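PDB 5U1T: separin from Saccharomyces cerevisiae, which cleaves the MCD1/SCC1 subunit of cohesin at the onset of anaphase, as a caspase-like cysteine protease that securin holds inactive for most of the cell cycle. Local coordinates for residues L656-D661 and K902-L908; S688-V693 and K741-E745; A870-T876 and S891-Y895. All blocks are in the same frame, centred on the assembly; numbering follows the deposited sequence.

Interaction 1: L656-D661 and K902-L908; sequences LYMIDD and KTFLPNL
Thr903 OG1 hands its proton to Leu656 O at 2.7 Å, nearly in line with the carbonyl. The same hydroxyl oxygen accepts from Leu905 N at 2.9 Å. It therefore serves twice: it caps the turn into helix 905-912 and satisfies a carbonyl just past the end of helix 642-655. That helix closes in a Schellman motif with Tyr657, at positive phi, as the C-prime residue. The next carbonyl, Tyr657 O, takes a bond from Phe904 N at 3.0 Å. Tyr657 O also receives a weak bond from Ile659 N. Lys902 O meets the CA-H of Met658. At the other end of the contact Lys902, itself exposed, stretches its chain to bring NZ to Asp661 OD1, 2.7 Å away, in a salt bridge on the syn side of the carboxylate. Lys902 and Asp661 cross at about a right angle. With CG anti to its carbonyl carbon (chi1 -74°), the Tyr657 ring reaches Leu908. Leu908 CD2 makes a CH-pi contact over one face, 17° off the normal and offset toward CZ, which is 3.4 Å away. Leu905 CD1 meets the ring obliquely, and His694 packs edge-to-face with it. Leu905 CD2 lies 4.1 Å from Leu656 CD2. The contact joins the turn between helices 642-655 and 659-672 to the start of helix 905-912. Phe896 of helix 893-896 and Ile625 of helix 621-633 pack against Met658.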
loop_
_atom_site.group_PDB
_atom_site.type_symbol
_atom_site.label_atom_id
_atom_site.label_comp_id
_atom_site.label_asym_id
_atom_site.label_seq_id
_atom_site.Cartn_x
_atom_site.Cartn_y
_atom_site.Cartn_z
ATOM N N LEU A 656 9.998 7.210 11.637
ATOM C CA LEU A 656 10.378 8.195 12.641
ATOM C C LEU A 656 11.707 8.892 12.289
ATOM O O LEU A 656 12.313 9.580 13.127
ATOM C CB LEU A 656 10.445 7.547 14.022
ATOM C CG LEU A 656 9.039 7.324 14.564
ATOM C CD1 LEU A 656 9.054 6.732 15.958
ATOM C CD2 LEU A 656 8.214 8.592 14.529
ATOM N N TYR A 657 12.121 8.725 11.030
ATOM C CA TYR A 657 13.392 9.247 10.498
ATOM C C TYR A 657 14.572 8.934 11.426
ATOM O O TYR A 657 15.491 9.729 11.596
ATOM C CB TYR A 657 13.290 10.761 10.205
ATOM C CG TYR A 657 12.476 11.054 8.951
ATOM C CD1 TYR A 657 11.092 11.200 9.011
ATOM C CD2 TYR A 657 13.089 11.155 7.711
ATOM C CE1 TYR A 657 10.360 11.453 7.885
ATOM C CE2 TYR A 657 12.359 11.412 6.577
ATOM C CZ TYR A 657 10.995 11.556 6.663
ATOM O OH TYR A 657 10.262 11.799 5.514
ATOM N N MET A 658 14.542 7.742 12.008
ATOM C CA MET A 658 15.681 7.262 12.761
ATOM C C MET A 658 16.603 6.532 11.798
ATOM O O MET A 658 16.701 5.314 11.810
ATOM C CB MET A 658 15.239 6.367 13.905
ATOM C CG MET A 658 14.157 6.958 14.791
ATOM S SD MET A 658 13.898 5.887 16.221
ATOM C CE MET A 658 12.391 6.547 16.888
ATOM N N ILE A 659 17.278 7.296 10.951
ATOM C CA ILE A 659 18.026 6.697 9.860
ATOM C C ILE A 659 19.179 5.860 10.411
ATOM O O ILE A 659 19.504 4.809 9.857
ATOM C CB ILE A 659 18.539 7.767 8.865
ATOM C CG1 ILE A 659 17.464 8.118 7.843
ATOM C CG2 ILE A 659 19.673 7.235 8.049
ATOM C CD1 ILE A 659 16.249 8.762 8.412
ATOM N N ASP A 660 19.772 6.313 11.512
ATOM C CA ASP A 660 20.818 5.547 12.189
ATOM C C ASP A 660 20.413 4.083 12.393
ATOM O O ASP A 660 21.084 3.165 11.910
ATOM C CB ASP A 660 21.168 6.172 13.548
ATOM C CG ASP A 660 22.261 7.260 13.453
ATOM O OD1 ASP A 660 22.916 7.402 12.386
ATOM O OD2 ASP A 660 22.472 7.962 14.474
ATOM N N ASP A 661 19.307 3.868 13.097
ATOM C CA ASP A 661 18.909 2.509 13.443
ATOM C C ASP A 661 18.404 1.734 12.245
ATOM O O ASP A 661 18.594 0.530 12.161
ATOM C CB ASP A 661 17.848 2.524 14.537
ATOM C CG ASP A 661 18.343 3.179 15.798
ATOM O OD1 ASP A 661 19.303 2.650 16.407
ATOM O OD2 ASP A 661 17.781 4.231 16.171
ATOM N N LYS A 902 18.457 10.410 17.940
ATOM C CA LYS A 902 18.635 9.384 16.901
ATOM C C LYS A 902 17.602 9.506 15.778
ATOM O O LYS A 902 17.550 8.662 14.877
ATOM C CB LYS A 902 18.597 7.973 17.512
ATOM C CG LYS A 902 19.982 7.295 17.592
ATOM C CD LYS A 902 19.911 5.842 18.104
ATOM C CE LYS A 902 21.264 5.115 17.953
ATOM N NZ LYS A 902 21.193 3.625 18.129
ATOM N N THR A 903 16.813 10.580 15.840
ATOM C CA THR A 903 15.843 10.941 14.820
ATOM C C THR A 903 16.136 12.317 14.169
ATOM O O THR A 903 16.360 13.330 14.849
ATOM C CB THR A 903 14.429 10.956 15.408
ATOM O OG1 THR A 903 13.525 11.549 14.475
ATOM C CG2 THR A 903 14.393 11.746 16.692
ATOM N N PHE A 904 16.120 12.338 12.839
ATOM C CA PHE A 904 16.221 13.570 12.070
ATOM C C PHE A 904 14.885 14.290 12.005
ATOM O O PHE A 904 14.787 15.356 11.412
ATOM C CB PHE A 904 16.719 13.268 10.654
ATOM C CG PHE A 904 17.006 14.488 9.831
ATOM C CD1 PHE A 904 18.074 15.309 10.136
ATOM C CD2 PHE A 904 16.208 14.807 8.746
ATOM C CE1 PHE A 904 18.348 16.427 9.374
ATOM C CE2 PHE A 904 16.474 15.923 7.972
ATOM C CZ PHE A 904 17.547 16.738 8.292
ATOM N N LEU A 905 13.854 13.708 12.607
ATOM C CA LEU A 905 12.508 14.244 12.452
ATOM C C LEU A 905 12.333 15.672 13.023
ATOM O O LEU A 905 11.684 16.495 12.398
ATOM C CB LEU A 905 11.484 13.286 13.068
ATOM C CG LEU A 905 10.013 13.558 12.767
ATOM C CD1 LEU A 905 9.842 13.848 11.304
ATOM C CD2 LEU A 905 9.183 12.360 13.150
ATOM N N PRO A 906 12.900 15.987 14.199
ATOM C CA PRO A 906 12.693 17.400 14.580
ATOM C C PRO A 906 13.503 18.434 13.740
ATOM O O PRO A 906 13.118 19.617 13.626
ATOM C CB PRO A 906 13.112 17.432 16.054
ATOM C CG PRO A 906 13.852 16.160 16.299
ATOM C CD PRO A 906 13.365 15.160 15.327
ATOM N N ASN A 907 14.607 17.972 13.153
ATOM C CA ASN A 907 15.375 18.763 12.198
ATOM C C ASN A 907 14.743 18.874 10.816
ATOM O O ASN A 907 14.905 19.889 10.131
ATOM C CB ASN A 907 16.771 18.180 12.066
ATOM C CG ASN A 907 17.743 18.867 12.977
ATOM O OD1 ASN A 907 17.487 19.992 13.426
ATOM N ND2 ASN A 907 18.862 18.208 13.269
ATOM N N LEU A 908 14.042 17.821 10.401
ATOM C CA LEU A 908 13.292 17.849 9.157
ATOM C C LEU A 908 12.197 18.896 9.263
ATOM O O LEU A 908 11.986 19.685 8.335
ATOM C CB LEU A 908 12.711 16.481 8.849
ATOM C CG LEU A 908 12.017 16.302 7.504
ATOM C CD1 LEU A 908 12.907 16.790 6.401
ATOM C CD2 LEU A 908 11.731 14.846 7.321
#

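Interaction 2: S688-V693 and K741-E745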
loop_
_atom_site.group_PDB
_atom_site.type_symbol
_atom_site.label_atom_id
_atom_site.label_comp_id
_atom_site.label_asym_id
_atom_site.label_seq_id
_atom_site.Cartn_x
_atom_site.Cartn_y
_atom_site.Cartn_z
ATOM N N SER A 688 10.496 -5.952 0.587
ATOM C CA SER A 688 9.610 -4.823 0.765
ATOM C C SER A 688 10.209 -3.790 1.725
ATOM O O SER A 688 10.047 -2.590 1.531
ATOM C CB SER A 688 8.249 -5.298 1.271
ATOM O OG SER A 688 7.238 -4.353 0.978
ATOM N N SER A 689 10.917 -4.257 2.743
ATOM C CA SER A 689 11.434 -3.363 3.768
ATOM C C SER A 689 12.622 -2.545 3.276
ATOM O O SER A 689 12.913 -1.475 3.814
ATOM C CB SER A 689 11.843 -4.153 5.010
ATOM O OG SER A 689 12.919 -5.018 4.712
ATOM N N LEU A 690 13.309 -3.059 2.267
ATOM C CA LEU A 690 14.518 -2.423 1.781
ATOM C C LEU A 690 14.257 -1.358 0.732
ATOM O O LEU A 690 15.177 -0.871 0.112
ATOM C CB LEU A 690 15.457 -3.471 1.205
ATOM C CG LEU A 690 16.068 -4.395 2.251
ATOM C CD1 LEU A 690 17.032 -5.388 1.619
ATOM C CD2 LEU A 690 16.761 -3.570 3.336
ATOM N N ILE A 691 13.008 -0.980 0.539
ATOM C CA ILE A 691 12.690 -0.148 -0.602
ATOM C C ILE A 691 12.887 1.355 -0.327
ATOM O O ILE A 691 13.406 2.061 -1.181
ATOM C CB ILE A 691 11.259 -0.447 -1.083
ATOM C CG1 ILE A 691 11.237 -1.813 -1.778
ATOM C CG2 ILE A 691 10.751 0.627 -2.033
ATOM C CD1 ILE A 691 9.866 -2.257 -2.232
ATOM N N ASN A 692 12.512 1.820 0.864
ATOM C CA ASN A 692 12.634 3.223 1.309
ATOM C C ASN A 692 13.852 4.057 0.824
ATOM O O ASN A 692 14.984 3.590 0.906
ATOM C CB ASN A 692 12.627 3.220 2.832
ATOM C CG ASN A 692 12.206 4.538 3.418
ATOM O OD1 ASN A 692 12.868 5.552 3.228
ATOM N ND2 ASN A 692 11.110 4.529 4.161
ATOM N N VAL A 693 13.615 5.290 0.343
ATOM C CA VAL A 693 14.692 6.135 -0.206
ATOM C C VAL A 693 15.755 6.450 0.835
ATOM O O VAL A 693 16.954 6.414 0.544
ATOM C CB VAL A 693 14.178 7.495 -0.782
ATOM C CG1 VAL A 693 13.515 7.308 -2.131
ATOM C CG2 VAL A 693 13.254 8.231 0.196
ATOM N N LYS A 741 5.366 -0.799 -5.007
ATOM C CA LYS A 741 6.179 -0.073 -4.046
ATOM C C LYS A 741 7.551 0.278 -4.624
ATOM O O LYS A 741 8.091 1.329 -4.315
ATOM C CB LYS A 741 6.335 -0.894 -2.767
ATOM C CG LYS A 741 6.670 -0.107 -1.528
ATOM C CD LYS A 741 7.000 -1.033 -0.390
ATOM C CE LYS A 741 7.476 -0.273 0.814
ATOM N NZ LYS A 741 8.016 -1.190 1.832
ATOM N N ILE A 742 8.116 -0.593 -5.454
ATOM C CA ILE A 742 9.414 -0.307 -6.042
ATOM C C ILE A 742 9.307 0.902 -6.959
ATOM O O ILE A 742 10.077 1.848 -6.827
ATOM C CB ILE A 742 9.973 -1.499 -6.821
ATOM C CG1 ILE A 742 10.396 -2.621 -5.866
ATOM C CG2 ILE A 742 11.169 -1.073 -7.622
ATOM C CD1 ILE A 742 10.836 -3.893 -6.570
ATOM N N PHE A 743 8.324 0.885 -7.856
ATOM C CA PHE A 743 8.103 1.998 -8.786
ATOM C C PHE A 743 7.712 3.316 -8.108
ATOM O O PHE A 743 8.024 4.381 -8.612
ATOM C CB PHE A 743 7.029 1.626 -9.819
ATOM C CG PHE A 743 7.515 0.684 -10.875
ATOM C CD1 PHE A 743 8.708 0.924 -11.538
ATOM C CD2 PHE A 743 6.797 -0.454 -11.191
ATOM C CE1 PHE A 743 9.177 0.037 -12.508
ATOM C CE2 PHE A 743 7.259 -1.349 -12.153
ATOM C CZ PHE A 743 8.453 -1.100 -12.817
ATOM N N ASN A 744 7.028 3.234 -6.973
ATOM C CA ASN A 744 6.663 4.410 -6.204
ATOM C C ASN A 744 7.880 5.103 -5.602
ATOM O O ASN A 744 7.973 6.329 -5.619
ATOM C CB ASN A 744 5.679 4.040 -5.091
ATOM C CG ASN A 744 4.251 4.405 -5.426
ATOM O OD1 ASN A 744 3.989 5.123 -6.390
ATOM N ND2 ASN A 744 3.312 3.920 -4.624
ATOM N N GLU A 745 8.813 4.324 -5.066
ATOM C CA GLU A 745 9.993 4.924 -4.463
ATOM C C GLU A 745 10.984 5.340 -5.529
ATOM O O GLU A 745 11.755 6.284 -5.344
ATOM C CB GLU A 745 10.640 3.973 -3.471
ATOM C CG GLU A 745 9.942 4.025 -2.142
ATOM C CD GLU A 745 10.482 5.115 -1.255
ATOM O OE1 GLU A 745 9.686 5.887 -0.689
ATOM O OE2 GLU A 745 11.708 5.187 -1.103
#
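Ile691 packs into the side of helix 729-752, where the loop after helix 680-689 passes across that helix in the helical domain of separase. Its two branches divide the work. CG1 lies anti to the carbonyl carbon (chi1 -73°) and carries CD1 in between Lys741 and Ile742. Ile691 CD1 is 3.6 Å from Lys741 CD. The Ile691 and Ile742 side chains cross at about a right angle. The other branch, CG2, turns to the next helical turn and meets Glu745. It also lies against the backbone carbonyl Lys741 O. Lys741 and Glu745, one turn apart, thus receive the isoleucine with the aliphatic parts of their side chains. Glu745 offers CB and CG to the methyl and crosses Ile691 at a slant. The exact place of its carboxylate next to Val693 is doubtful in the model. The Lys741 chain is extended and runs obliquely past Ile691 to the C-terminal end of helix 680-689. There NZ donates to Ser688 O, at a modelled length too short to be trusted, and makes a weak second bond to Ser688 OG at 3.4 Å. Glu651 of helix 642-655 forms a salt bridge with the same NZ, so the lysine links three helices. Leu738, also on helix 729-752, touches both Ser688 and Ile691. At the tips of the two isoleucines, Ile691 CD1 sits 3.7 Å from Ile742 CG1.

Interaction 3: A870-T876 and S891-Y895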
loop_
_atom_site.group_PDB
_atom_site.type_symbol
_atom_site.label_atom_id
_atom_site.label_comp_id
_atom_site.label_asym_id
_atom_site.label_seq_id
_atom_site.Cartn_x
_atom_site.Cartn_y
_atom_site.Cartn_z
ATOM N N ALA A 870 -0.346 8.694 19.692
ATOM C CA ALA A 870 0.361 7.539 19.138
ATOM C C ALA A 870 1.028 7.815 17.781
ATOM O O ALA A 870 2.116 7.301 17.491
ATOM C CB ALA A 870 -0.593 6.360 19.013
ATOM N N ASP A 871 0.357 8.617 16.953
ATOM C CA ASP A 871 0.860 8.994 15.629
ATOM C C ASP A 871 1.506 10.405 15.588
ATOM O O ASP A 871 0.831 11.396 15.300
ATOM C CB ASP A 871 -0.276 8.921 14.614
ATOM C CG ASP A 871 0.201 9.101 13.196
ATOM O OD1 ASP A 871 1.404 9.374 12.983
ATOM O OD2 ASP A 871 -0.643 8.974 12.280
ATOM N N ILE A 872 2.808 10.482 15.848
ATOM C CA ILE A 872 3.465 11.787 15.959
ATOM C C ILE A 872 3.561 12.471 14.588
ATOM O O ILE A 872 3.421 13.677 14.500
ATOM C CB ILE A 872 4.878 11.686 16.606
ATOM C CG1 ILE A 872 5.472 13.084 16.817
ATOM C CG2 ILE A 872 5.826 10.849 15.772
ATOM C CD1 ILE A 872 4.550 14.063 17.532
ATOM N N THR A 873 3.750 11.697 13.525
ATOM C CA THR A 873 3.845 12.269 12.197
ATOM C C THR A 873 2.494 12.846 11.715
ATOM O O THR A 873 2.487 13.851 11.004
ATOM C CB THR A 873 4.412 11.248 11.171
ATOM O OG1 THR A 873 3.580 10.096 11.097
ATOM C CG2 THR A 873 5.801 10.802 11.569
ATOM N N SER A 874 1.357 12.273 12.109
ATOM C CA SER A 874 0.081 12.928 11.817
ATOM C C SER A 874 -0.174 14.143 12.706
ATOM O O SER A 874 -0.867 15.072 12.298
ATOM C CB SER A 874 -1.103 11.974 11.978
ATOM O OG SER A 874 -1.226 11.094 10.891
ATOM N N LEU A 875 0.352 14.125 13.928
ATOM C CA LEU A 875 0.129 15.216 14.882
ATOM C C LEU A 875 0.898 16.472 14.470
ATOM O O LEU A 875 0.349 17.585 14.492
ATOM C CB LEU A 875 0.529 14.805 16.298
ATOM C CG LEU A 875 0.419 15.924 17.336
ATOM C CD1 LEU A 875 -1.018 16.363 17.595
ATOM C CD2 LEU A 875 1.109 15.523 18.624
ATOM N N THR A 876 2.166 16.293 14.098
ATOM C CA THR A 876 2.969 17.423 13.658
ATOM C C THR A 876 2.368 18.021 12.384
ATOM O O THR A 876 2.350 19.244 12.226
ATOM C CB THR A 876 4.434 17.033 13.435
ATOM O OG1 THR A 876 4.516 15.943 12.517
ATOM C CG2 THR A 876 5.060 16.629 14.761
ATOM N N SER A 891 6.054 18.815 20.845
ATOM C CA SER A 891 5.415 17.515 20.994
ATOM C C SER A 891 6.324 16.449 20.370
ATOM O O SER A 891 6.199 15.257 20.647
ATOM C CB SER A 891 4.023 17.508 20.373
ATOM O OG SER A 891 4.094 17.788 19.001
ATOM N N LEU A 892 7.265 16.898 19.553
ATOM C CA LEU A 892 8.335 16.038 19.079
ATOM C C LEU A 892 9.324 15.679 20.194
ATOM O O LEU A 892 9.951 14.624 20.142
ATOM C CB LEU A 892 9.094 16.699 17.930
ATOM C CG LEU A 892 8.510 16.779 16.519
ATOM C CD1 LEU A 892 9.381 17.708 15.664
ATOM C CD2 LEU A 892 8.400 15.389 15.898
ATOM N N VAL A 893 9.491 16.542 21.197
ATOM C CA VAL A 893 10.367 16.159 22.301
ATOM C C VAL A 893 9.612 15.271 23.294
ATOM O O VAL A 893 10.208 14.384 23.904
ATOM C CB VAL A 893 10.995 17.376 23.047
ATOM C CG1 VAL A 893 11.617 18.348 22.064
ATOM C CG2 VAL A 893 9.989 18.077 23.965
ATOM N N LEU A 894 8.307 15.467 23.450
ATOM C CA LEU A 894 7.576 14.618 24.388
ATOM C C LEU A 894 7.292 13.240 23.821
ATOM O O LEU A 894 6.728 12.397 24.505
ATOM C CB LEU A 894 6.255 15.260 24.803
ATOM C CG LEU A 894 6.367 16.354 25.862
ATOM C CD1 LEU A 894 4.980 16.736 26.355
ATOM C CD2 LEU A 894 7.283 15.935 27.035
ATOM N N TYR A 895 7.654 13.017 22.563
ATOM C CA TYR A 895 7.361 11.749 21.905
ATOM C C TYR A 895 8.636 10.939 21.803
ATOM O O TYR A 895 8.602 9.726 21.959
ATOM C CB TYR A 895 6.749 11.981 20.524
ATOM C CG TYR A 895 6.274 10.732 19.802
ATOM C CD1 TYR A 895 7.153 9.948 19.065
ATOM C CD2 TYR A 895 4.941 10.357 19.828
ATOM C CE1 TYR A 895 6.725 8.818 18.392
ATOM C CE2 TYR A 895 4.501 9.231 19.156
ATOM C CZ TYR A 895 5.395 8.464 18.432
ATOM O OH TYR A 895 4.952 7.351 17.740
#
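Ala870 opens the contact with its backbone: its carbonyl O accepts from Tyr895 OH at 2.8 Å. The oxygen lies at the ring edge, near the ring plane, while the hydroxyl is tilted 32° from the carbonyl plane. Tyr895 OH is also bonded to Lys622 N, so one phenol joins two backbone groups. Asp871 follows as the N-cap of helix 872-881. Its OD1 accepts from Ser874 N at 3.0 Å and from Thr873 OG1, the latter on the syn lone pair. Its OD2 takes the Ser874 hydroxyl from above the carboxylate plane. Ile872 is the main apolar residue. Its CB stands over the centre of the Tyr895 ring, 3.4 Å from the centroid and 8° off the normal, in a CH-pi contact. CG2 lies over the same face toward CE1. CG1, anti to the backbone N (chi1 -175°), runs past Leu892 CD2 at 3.8 Å, and CD1 continues to Ser891 O. One turn on, Leu875 CD2 touches the Ser891 side chain, 3.8 Å from OG. That hydroxyl has its polar partners in Lys887 O and Leu888 O of its own helix. Thr876 CG2 ends the segment 3.7 Å from Leu892 CD2; the two side chains cross at about a right angle. The start of helix 872-881 thus packs on the junction of helices 885-891 and 893-896. The contact is mostly apolar, with Ile872 set between the Tyr895 ring and Leu892. The bonds to Ala870 O and Lys622 N satisfy the hydroxyl of the buried Tyr895 and, with Ile872 on one face, would restrict the ring's position.

From the N terminus, residues 656-661 come first, at the turn between helices 642-655 and 659-672. They meet 902-908, so interaction 1 closes a loop of 240 residues. Two smaller loops nest inside it. Interaction 2 closes 47 residues between the end of helix 680-689 and helix 729-752. Interaction 3 closes 14 residues between the start of helix 872-881 and the junction of helices 885-891 and 893-896. These two lie in series, and no loops cross. Interactions 1 and 3 touch through Leu656 on Ile872 and form one packed region, joining the helices of 642-672 to those of 872-912. Interaction 2 stays apart, its nearest atoms about 7 Å from interaction 1.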